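PDB 4MDY: periplasmic binding protein from Mycobacterium smegmatis, which probably captures an iron-bearing solute, such as a ferric siderophore, outside the cell membrane and hands it to an ABC transporter for uptake. Local coordinates for residues A[42-46]-A[47-51]; A[63-66]-A[67-71]; A[71-75]-A[76-80]; A[86-89]-A[90-94]; A[100-104]-A[105-109]. One frame throughout, in Å; residues are numbered along the deposited sequence.

In the fold
All five contacts are local, at the ends of neighbouring helices and strands in the first half of the chain, and they follow one another in sequence apart from Arg71, which contacts 2 and 3 share. Contacts 1, 2 and 3 cluster, their centres about 8 to 11 Å apart, round helices 40-46 and 67-73; contact 3 carries the chain from the second helix into strand 79-81, which pairs with strand 53-55. Contacts 4 and 5, their centres about 12 Å apart, meet where helix 89-94 packs on strand 99-102 and the loops beside them touch. Contact 1 reaches that strand through Leu44 and Val101. Together they trace the alternating strands and helices of one alpha/beta lobe, as in related solute-binding proteins.

Contact 1. Residues A[42-46]-A[47-51]; sequences DDLLA and VGVVP
Two backbone bonds turn the chain off the helix: Val49 N bonds back to Leu44 O at 3.0 Å, and Gly48 N bonds to Leu45 O at 3.1 Å. Leu44 O is gripped twice, since Val47 N also donates to it (3.2 Å), and the two donors reach it from opposite faces of the carbonyl plane. Gly48 makes the reversal with a positive phi of 84°. Beyond it the chain runs back past the helix, and side chains then pack against the helix. Leu44 CD2 meets Val49 CG1 at 3.9 Å, the two chains crossing at a slant. With its CG anti to the carbonyl carbon (chi1 -71°), Leu45 sends CD2 to Pro51 CD, also 3.9 Å away, the two side chains crossing at about a right angle; Val50 CG2 is a looser neighbour of the same methyl. Val47 CG2 rests 3.3 Å from Leu44 O. Val47 also packs on Met151 and Leu154 of helix 148-168, while Leu44 leans on Ile141 of helix 134-144. This is a Schellman motif with Gly48 at C-prime, turning helix 40-46 toward strand 53-55.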
# COMPACT_ATOMS: atom_id res chain seq x y z
N ASP A 42 8.32 0.60 4.35
CA ASP A 42 7.99 -0.77 4.71
C ASP A 42 8.88 -1.77 3.97
O ASP A 42 9.25 -2.80 4.53
CB ASP A 42 6.52 -1.08 4.43
CG ASP A 42 5.57 -0.49 5.48
OD1 ASP A 42 5.99 0.34 6.31
OD2 ASP A 42 4.38 -0.88 5.44
N ASP A 43 9.23 -1.48 2.73
CA ASP A 43 10.15 -2.36 1.99
C ASP A 43 11.52 -2.33 2.66
O ASP A 43 12.12 -3.37 2.91
CB ASP A 43 10.27 -1.95 0.52
CG ASP A 43 8.93 -1.96 -0.20
OD1 ASP A 43 8.44 -3.06 -0.56
OD2 ASP A 43 8.38 -0.87 -0.43
N LEU A 44 12.01 -1.13 2.96
CA LEU A 44 13.32 -0.96 3.59
C LEU A 44 13.38 -1.65 4.96
O LEU A 44 14.28 -2.46 5.23
CB LEU A 44 13.65 0.54 3.70
CG LEU A 44 13.89 1.19 2.33
CD1 LEU A 44 13.80 2.70 2.36
CD2 LEU A 44 15.24 0.75 1.75
N LEU A 45 12.40 -1.35 5.80
CA LEU A 45 12.36 -1.90 7.15
C LEU A 45 12.19 -3.43 7.16
O LEU A 45 12.73 -4.10 8.03
CB LEU A 45 11.26 -1.24 7.97
CG LEU A 45 11.55 0.23 8.35
CD1 LEU A 45 10.30 0.87 8.94
CD2 LEU A 45 12.71 0.32 9.31
N ALA A 46 11.46 -3.97 6.19
CA ALA A 46 11.28 -5.42 6.08
C ALA A 46 12.62 -6.15 6.00
O ALA A 46 12.74 -7.26 6.52
CB ALA A 46 10.43 -5.77 4.86
N VAL A 47 13.61 -5.54 5.36
CA VAL A 47 14.93 -6.16 5.20
C VAL A 47 16.01 -5.56 6.11
O VAL A 47 17.19 -5.80 5.91
CB VAL A 47 15.39 -6.16 3.72
CG1 VAL A 47 14.46 -7.03 2.88
CG2 VAL A 47 15.46 -4.75 3.15
N GLY A 48 15.59 -4.79 7.11
CA GLY A 48 16.51 -4.31 8.14
C GLY A 48 17.29 -3.05 7.79
O GLY A 48 18.25 -2.72 8.46
N VAL A 49 16.87 -2.36 6.73
CA VAL A 49 17.47 -1.08 6.37
C VAL A 49 16.60 0.00 7.00
O VAL A 49 15.44 0.18 6.63
CB VAL A 49 17.54 -0.91 4.85
CG1 VAL A 49 18.05 0.48 4.48
CG2 VAL A 49 18.44 -2.00 4.24
N VAL A 50 17.15 0.71 7.99
CA VAL A 50 16.39 1.77 8.68
C VAL A 50 16.69 3.11 8.01
O VAL A 50 17.82 3.59 8.06
CB VAL A 50 16.75 1.84 10.19
CG1 VAL A 50 15.88 2.86 10.90
CG2 VAL A 50 16.57 0.47 10.84
N PRO A 51 15.68 3.73 7.37
CA PRO A 51 15.92 5.00 6.70
C PRO A 51 16.24 6.13 7.67
O PRO A 51 15.81 6.09 8.82
CB PRO A 51 14.61 5.30 5.97
CG PRO A 51 13.61 4.30 6.42
CD PRO A 51 14.27 3.30 7.32

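Contact 2. Residues A[63-66]-A[67-71]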
# COMPACT_ATOMS: atom_id res chain seq x y z
N PHE A 63 6.64 9.08 13.18
CA PHE A 63 7.63 8.99 12.09
C PHE A 63 7.04 8.55 10.74
O PHE A 63 7.78 8.21 9.82
CB PHE A 63 8.80 8.08 12.49
CG PHE A 63 9.52 8.55 13.72
CD1 PHE A 63 10.31 9.69 13.68
CD2 PHE A 63 9.42 7.85 14.91
CE1 PHE A 63 10.98 10.12 14.81
CE2 PHE A 63 10.09 8.27 16.05
CZ PHE A 63 10.86 9.41 15.99
N GLY A 64 5.72 8.59 10.63
CA GLY A 64 5.01 8.09 9.44
C GLY A 64 5.07 6.58 9.30
O GLY A 64 4.70 6.03 8.26
N VAL A 65 5.53 5.91 10.36
CA VAL A 65 5.73 4.47 10.37
C VAL A 65 4.60 3.84 11.16
O VAL A 65 4.42 4.11 12.35
CB VAL A 65 7.10 4.09 10.97
CG1 VAL A 65 7.28 2.58 11.04
CG2 VAL A 65 8.22 4.71 10.16
N TRP A 66 3.83 3.00 10.49
CA TRP A 66 2.64 2.37 11.07
C TRP A 66 3.03 1.21 11.99
O TRP A 66 4.18 0.74 11.95
CB TRP A 66 1.70 1.92 9.94
CG TRP A 66 0.95 3.07 9.30
CD1 TRP A 66 1.49 4.11 8.59
CD2 TRP A 66 -0.46 3.29 9.33
NE1 TRP A 66 0.50 4.96 8.18
CE2 TRP A 66 -0.71 4.48 8.61
CE3 TRP A 66 -1.54 2.61 9.89
CZ2 TRP A 66 -2.00 4.99 8.43
CZ3 TRP A 66 -2.82 3.12 9.71
CH2 TRP A 66 -3.03 4.29 8.98
N PRO A 67 2.08 0.75 12.84
CA PRO A 67 2.41 -0.22 13.88
C PRO A 67 3.14 -1.49 13.42
O PRO A 67 3.97 -2.01 14.14
CB PRO A 67 1.04 -0.56 14.48
CG PRO A 67 0.25 0.68 14.29
CD PRO A 67 0.67 1.19 12.94
N TRP A 68 2.83 -1.97 12.22
CA TRP A 68 3.45 -3.20 11.71
C TRP A 68 4.93 -3.04 11.33
O TRP A 68 5.59 -4.03 11.04
CB TRP A 68 2.66 -3.73 10.51
CG TRP A 68 2.53 -2.73 9.43
CD1 TRP A 68 3.49 -2.38 8.52
CD2 TRP A 68 1.40 -1.90 9.15
NE1 TRP A 68 3.01 -1.41 7.68
CE2 TRP A 68 1.73 -1.09 8.05
CE3 TRP A 68 0.12 -1.77 9.73
CZ2 TRP A 68 0.84 -0.16 7.50
CZ3 TRP A 68 -0.77 -0.85 9.18
CH2 TRP A 68 -0.40 -0.06 8.08
N ALA A 69 5.44 -1.81 11.30
CA ALA A 69 6.85 -1.57 11.02
C ALA A 69 7.62 -0.91 12.17
O ALA A 69 8.81 -0.64 12.04
CB ALA A 69 7.00 -0.75 9.75
N GLN A 70 6.95 -0.68 13.30
CA GLN A 70 7.56 -0.01 14.46
C GLN A 70 8.66 -0.82 15.14
O GLN A 70 9.69 -0.26 15.53
CB GLN A 70 6.48 0.40 15.47
CG GLN A 70 5.80 1.72 15.14
CD GLN A 70 6.75 2.90 15.29
OE1 GLN A 70 7.71 2.83 16.07
NE2 GLN A 70 6.51 3.99 14.54
N ARG A 71 8.45 -2.13 15.29
CA ARG A 71 9.46 -3.04 15.83
C ARG A 71 10.77 -2.91 15.05
O ARG A 71 11.86 -2.81 15.64
CB ARG A 71 8.97 -4.50 15.74
CG ARG A 71 9.98 -5.55 16.21
CD ARG A 71 9.54 -6.98 15.90
NE ARG A 71 9.88 -7.41 14.53
CZ ARG A 71 11.10 -7.75 14.11
NH1 ARG A 71 12.15 -7.72 14.93
NH2 ARG A 71 11.28 -8.13 12.84
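Trp66 holds its CG anti to the carbonyl carbon (chi1 -75°), while Trp68 places its own between the backbone N and the carbonyl carbon (chi1 56°), and these two choices lay the indoles side by side, pointing the same way. The closest meeting is not ring on ring. Trp66 CB sits over one face of the Trp68 six-membered ring, 3.4 Å from its centroid and offset toward the rim, a CH-pi contact. The planes are near parallel, 22° apart, but slid so far that the rings barely overlap; Trp66 CE3 approaches Trp68 CH2 at 3.4 Å. In the backbone, Ala69 N donates to Trp66 O at 2.9 Å. Gln70, one residue after Ala69, folds back, bent at chi2, and its NE2 gives a nearly straight bond of 3.0 Å to Val65 O, one residue before Trp66. That oxygen lies in the plane of the Gln70 amide, whereas the donor stands above the Val65 carbonyl plane. Val65 CG1 touches Ala69 CB at 3.6 Å. Phe58 and Phe273 set their rings at steep angles to Trp66, and Trp68 NE1 bonds to Asp42 OD2 of helix 40-46. The chemistry is thus divided: hydrogen bonds from a backbone N-H and a side-chain amide tie the approaching loop to the first turn of helix 67-73, while the indoles add dispersion and CH-pi attraction, and the Asp42 carboxylate probably helps to fix the rotation of the Trp68 ring.

Contact 3. Residues A[71-75]-A[76-80]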
# COMPACT_ATOMS: atom_id res chain seq x y z
N ARG A 71 8.45 -2.13 15.29
CA ARG A 71 9.46 -3.04 15.83
C ARG A 71 10.77 -2.91 15.05
O ARG A 71 11.86 -2.81 15.64
CB ARG A 71 8.97 -4.50 15.74
CG ARG A 71 9.98 -5.55 16.21
CD ARG A 71 9.54 -6.98 15.90
NE ARG A 71 9.88 -7.41 14.53
CZ ARG A 71 11.10 -7.75 14.11
NH1 ARG A 71 12.15 -7.72 14.93
NH2 ARG A 71 11.28 -8.13 12.84
N GLN A 72 10.65 -2.89 13.73
CA GLN A 72 11.81 -2.83 12.84
C GLN A 72 12.50 -1.46 12.93
O GLN A 72 13.71 -1.35 12.79
CB GLN A 72 11.38 -3.12 11.40
CG GLN A 72 10.89 -4.54 11.16
CD GLN A 72 9.43 -4.77 11.54
OE1 GLN A 72 8.81 -3.96 12.24
NE2 GLN A 72 8.89 -5.89 11.08
N LEU A 73 11.71 -0.42 13.15
CA LEU A 73 12.25 0.92 13.35
C LEU A 73 13.00 0.96 14.68
O LEU A 73 14.05 1.59 14.79
CB LEU A 73 11.12 1.94 13.35
CG LEU A 73 11.53 3.41 13.35
CD1 LEU A 73 12.28 3.76 12.08
CD2 LEU A 73 10.31 4.30 13.54
N ALA A 74 12.45 0.26 15.67
CA ALA A 74 13.00 0.22 17.02
C ALA A 74 13.16 1.66 17.54
O ALA A 74 12.21 2.43 17.49
CB ALA A 74 14.30 -0.57 17.06
N GLY A 75 14.36 2.03 17.99
CA GLY A 75 14.56 3.34 18.62
C GLY A 75 14.95 4.46 17.67
O GLY A 75 15.23 5.57 18.12
N ALA A 76 14.97 4.18 16.36
CA ALA A 76 15.42 5.18 15.39
C ALA A 76 14.52 6.40 15.34
O ALA A 76 13.30 6.31 15.54
CB ALA A 76 15.54 4.56 14.00
N GLN A 77 15.13 7.55 15.06
CA GLN A 77 14.44 8.84 15.08
C GLN A 77 14.61 9.53 13.72
O GLN A 77 15.27 10.58 13.62
CB GLN A 77 15.02 9.73 16.20
CG GLN A 77 15.10 9.07 17.57
CD GLN A 77 13.76 9.00 18.28
OE1 GLN A 77 13.09 10.01 18.44
NE2 GLN A 77 13.37 7.81 18.72
N PRO A 78 14.02 8.96 12.66
CA PRO A 78 14.24 9.53 11.33
C PRO A 78 13.56 10.88 11.15
O PRO A 78 12.57 11.16 11.80
CB PRO A 78 13.59 8.49 10.40
CG PRO A 78 12.53 7.87 11.22
CD PRO A 78 13.12 7.79 12.61
N ALA A 79 14.11 11.69 10.26
CA ALA A 79 13.42 12.90 9.82
C ALA A 79 12.13 12.50 9.10
O ALA A 79 12.07 11.45 8.43
CB ALA A 79 14.32 13.72 8.90
N VAL A 80 11.10 13.32 9.26
CA VAL A 80 9.82 13.09 8.60
C VAL A 80 9.58 14.14 7.52
O VAL A 80 9.52 15.33 7.79
CB VAL A 80 8.64 13.13 9.59
CG1 VAL A 80 7.32 12.86 8.86
CG2 VAL A 80 8.86 12.12 10.71
O HOH W 1 11.45 5.02 16.98
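Leu73 opens the contact, the last residue of its helix, with CG anti to the backbone N (chi1 -172°). This torsion carries CD1 over the chain that follows, to 3.9 Å from Ala76 CB and 4.2 Å from Pro78 CD. Its carbonyl also starts the turn: Ala76 N donates to Leu73 O at 3.2 Å, closing a type II' beta turn. Ala74 is the first residue to leave the helix and does so with a positive phi of 54°. Its oxygen is joined to Ala76 O by one water that donates to both, each at 2.7 Å, so two acceptors of the turn are bridged. Gly75 comes next, and its O takes a bond from Gln77 NE2 at 3.0 Å. The N-H points almost straight at the oxygen, which lies in the amide plane of Gln77, although the nitrogen stands well above the carbonyl plane of Gly75. A bend at chi2 turns the glutamine back far enough to do this. The turn links the helix and second strand of the unit formed by strand 53-55, helix 67-73 and strand 79-81: Ala76 packs on Val50, Phe63 touches Gln77 and Pro78, and Ala79 pairs through its backbone with Ile52 and Val54.

Contact 4. Residues A[86-89]-A[90-94]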
# COMPACT_ATOMS: atom_id res chain seq x y z
N GLY A 86 5.29 18.82 -3.31
CA GLY A 86 6.14 17.95 -4.12
C GLY A 86 7.31 17.40 -3.33
O GLY A 86 7.40 17.59 -2.11
N ILE A 87 8.21 16.71 -4.02
CA ILE A 87 9.34 16.08 -3.36
C ILE A 87 10.25 17.19 -2.84
O ILE A 87 10.66 18.05 -3.62
CB ILE A 87 10.10 15.14 -4.31
CG1 ILE A 87 9.19 13.98 -4.74
CG2 ILE A 87 11.36 14.60 -3.65
CD1 ILE A 87 9.62 13.30 -6.02
N PRO A 88 10.54 17.20 -1.52
CA PRO A 88 11.34 18.27 -0.95
C PRO A 88 12.83 18.07 -1.22
O PRO A 88 13.55 17.50 -0.41
CB PRO A 88 11.02 18.18 0.55
CG PRO A 88 10.71 16.74 0.77
CD PRO A 88 10.09 16.24 -0.50
N VAL A 89 13.28 18.55 -2.38
CA VAL A 89 14.64 18.29 -2.85
C VAL A 89 15.69 18.91 -1.92
O VAL A 89 16.68 18.25 -1.58
CB VAL A 89 14.84 18.78 -4.30
CG1 VAL A 89 16.30 18.68 -4.72
CG2 VAL A 89 13.96 17.96 -5.24
N GLU A 90 15.45 20.15 -1.49
CA GLU A 90 16.41 20.86 -0.63
C GLU A 90 16.54 20.18 0.73
O GLU A 90 17.65 20.07 1.26
CB GLU A 90 16.01 22.33 -0.44
CG GLU A 90 15.99 23.17 -1.71
CD GLU A 90 17.36 23.49 -2.29
OE1 GLU A 90 18.39 23.06 -1.71
OE2 GLU A 90 17.41 24.17 -3.33
N GLU A 91 15.43 19.72 1.30
CA GLU A 91 15.47 18.99 2.57
C GLU A 91 16.28 17.71 2.43
O GLU A 91 17.10 17.38 3.28
CB GLU A 91 14.06 18.64 3.06
CG GLU A 91 13.17 19.85 3.33
CD GLU A 91 12.02 19.57 4.30
OE1 GLU A 91 12.17 18.69 5.18
OE2 GLU A 91 10.98 20.26 4.21
N ILE A 92 16.03 16.99 1.34
CA ILE A 92 16.73 15.72 1.11
C ILE A 92 18.24 15.96 0.97
O ILE A 92 19.04 15.27 1.61
CB ILE A 92 16.11 14.97 -0.09
CG1 ILE A 92 14.69 14.51 0.28
CG2 ILE A 92 16.97 13.77 -0.47
CD1 ILE A 92 13.81 14.14 -0.88
N ALA A 93 18.64 16.94 0.16
CA ALA A 93 20.06 17.29 0.03
C ALA A 93 20.72 17.55 1.40
O ALA A 93 21.84 17.09 1.66
CB ALA A 93 20.23 18.49 -0.89
N ALA A 94 20.02 18.26 2.27
CA ALA A 94 20.54 18.57 3.61
C ALA A 94 20.71 17.33 4.49
O ALA A 94 21.50 17.34 5.42
CB ALA A 94 19.64 19.59 4.30
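Ile92 meets the incoming loop through both its backbone and its side chain. Its N donates to Pro88 O at 3.1 Å, tilted only 15° from the carbonyl plane, and its CG1 and CD1 lie close to the same oxygen. The next bond up the helix, Ala93 N to Val89 O at 2.9 Å, is nearly straight. Apolar contact is made at the end of the isoleucine: CD1 touches Ile87 CG2 at 3.7 Å, the two side chains meeting aslant, with Pro88 CD a little farther off at 4.3 Å. Ile92 gains this reach by keeping CG1 anti to its carbonyl carbon (chi1 -67°) and continuing extended. On another flank of the proline, Glu91 lays its aliphatic part against the ring, CG to Pro88 CB at 3.9 Å. Pro88 stands at the N-cap and at the centre of an inverse gamma turn, and its carbonyl takes the bond from Ile92 N. Farther out, Leu115 of helix 109-116 packs on Val89 and Ile92, and Leu81 of strand 79-81 touches Glu91 and Ile92. Ile87 touches Ala105 and Leu107 of the loop after strand 99-102 and Thr111 of helix 109-116. At this helix start the oxygens of Pro88 and Val89 take the first bonds of the helix, while the ring of Pro88 and the branches of Ile87 and Ile92 make the apolar contacts beside these bonds.

Contact 5. Residues A[100-104]-A[105-109]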
# COMPACT_ATOMS: atom_id res chain seq x y z
N ILE A 100 18.54 7.45 -2.37
CA ILE A 100 17.21 8.04 -2.31
C ILE A 100 16.25 7.08 -2.99
O ILE A 100 16.38 6.79 -4.18
CB ILE A 100 17.17 9.41 -3.00
CG1 ILE A 100 18.14 10.38 -2.31
CG2 ILE A 100 15.76 9.99 -2.95
CD1 ILE A 100 18.44 11.63 -3.12
N VAL A 101 15.28 6.58 -2.23
CA VAL A 101 14.27 5.70 -2.76
C VAL A 101 13.00 6.49 -3.03
O VAL A 101 12.38 7.04 -2.10
CB VAL A 101 13.99 4.53 -1.81
CG1 VAL A 101 12.96 3.59 -2.42
CG2 VAL A 101 15.27 3.77 -1.52
N ALA A 102 12.63 6.56 -4.31
CA ALA A 102 11.48 7.35 -4.74
C ALA A 102 10.68 6.63 -5.83
O ALA A 102 10.53 7.12 -6.95
CB ALA A 102 11.92 8.73 -5.21
N THR A 103 10.15 5.46 -5.47
CA THR A 103 9.37 4.66 -6.40
C THR A 103 7.88 5.02 -6.34
O THR A 103 7.15 4.76 -7.29
CB THR A 103 9.54 3.15 -6.11
OG1 THR A 103 9.09 2.86 -4.79
CG2 THR A 103 10.99 2.75 -6.24
N ASN A 104 7.46 5.63 -5.23
CA ASN A 104 6.05 5.95 -4.98
C ASN A 104 5.93 7.40 -4.49
O ASN A 104 5.36 7.67 -3.44
CB ASN A 104 5.50 4.98 -3.93
CG ASN A 104 3.99 5.03 -3.80
OD1 ASN A 104 3.29 5.63 -4.62
ND2 ASN A 104 3.47 4.39 -2.77
N ALA A 105 6.48 8.31 -5.29
CA ALA A 105 6.68 9.70 -4.90
C ALA A 105 6.23 10.72 -5.97
O ALA A 105 6.41 11.93 -5.77
CB ALA A 105 8.16 9.91 -4.57
N GLY A 106 5.65 10.25 -7.07
CA GLY A 106 5.26 11.13 -8.17
C GLY A 106 6.45 11.69 -8.94
O GLY A 106 6.36 12.76 -9.54
N LEU A 107 7.54 10.95 -8.95
CA LEU A 107 8.78 11.40 -9.56
C LEU A 107 8.62 11.60 -11.07
O LEU A 107 8.06 10.74 -11.75
CB LEU A 107 9.88 10.36 -9.29
CG LEU A 107 11.33 10.77 -9.48
CD1 LEU A 107 11.70 11.89 -8.52
CD2 LEU A 107 12.22 9.56 -9.27
N ASP A 108 9.08 12.74 -11.58
CA ASP A 108 9.24 12.93 -13.03
C ASP A 108 10.73 13.01 -13.40
O ASP A 108 11.60 12.97 -12.54
CB ASP A 108 8.43 14.13 -13.55
CG ASP A 108 8.77 15.44 -12.86
OD1 ASP A 108 9.94 15.66 -12.51
OD2 ASP A 108 7.84 16.25 -12.67
N ALA A 109 11.02 13.09 -14.70
CA ALA A 109 12.40 13.07 -15.20
C ALA A 109 13.24 14.22 -14.66
O ALA A 109 14.41 14.04 -14.34
CB ALA A 109 12.41 13.10 -16.72
O HOH W 2 7.84 8.07 -7.90
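Ala102 and Leu107 face each other across a bend that no direct hydrogen bond closes. Leu107 has CG anti to its backbone N (chi1 -163°), and a further turn at chi2, 62°, leaves CD2 beside the end of the strand, 3.8 Å from Ala102 O and 4.2 Å from Ala102 CB. The same Ala102 methyl meets Ala105 CB at 4.0 Å, so one small side chain receives both neighbours. A water takes over the polar side of the bend. It lies 3.0 Å from Ala102 O, to which it may donate, and accepts from Ala105 N, also at 3.0 Å, and from Leu107 N at 3.1 Å, joining three backbone groups that do not bond one another. Gly106 lets the chain swing round with a positive phi. Asn104 points its side chain the other way: its CG, too, is anti to the backbone N (chi1 -168°). The amide is held at both ends, ND2 by Thr39 OG1 and OD1 by Phe131 N, and the backbone N of Asn104 bonds to Glu40 OE2, so the bend is tied to the start of helix 40-46. Asp108 then N-caps the following helix. The whole turn leaves strand 99-102, which runs between strands 33-35 and 121-123, and enters helix 109-116; Leu107 packs against Tyr112 and Leu115 of that helix and against Ala123 of strand 121-123, with Ile87 arriving from the loop before helix 89-94, while Thr103 and Asn104 touch helix 134-144.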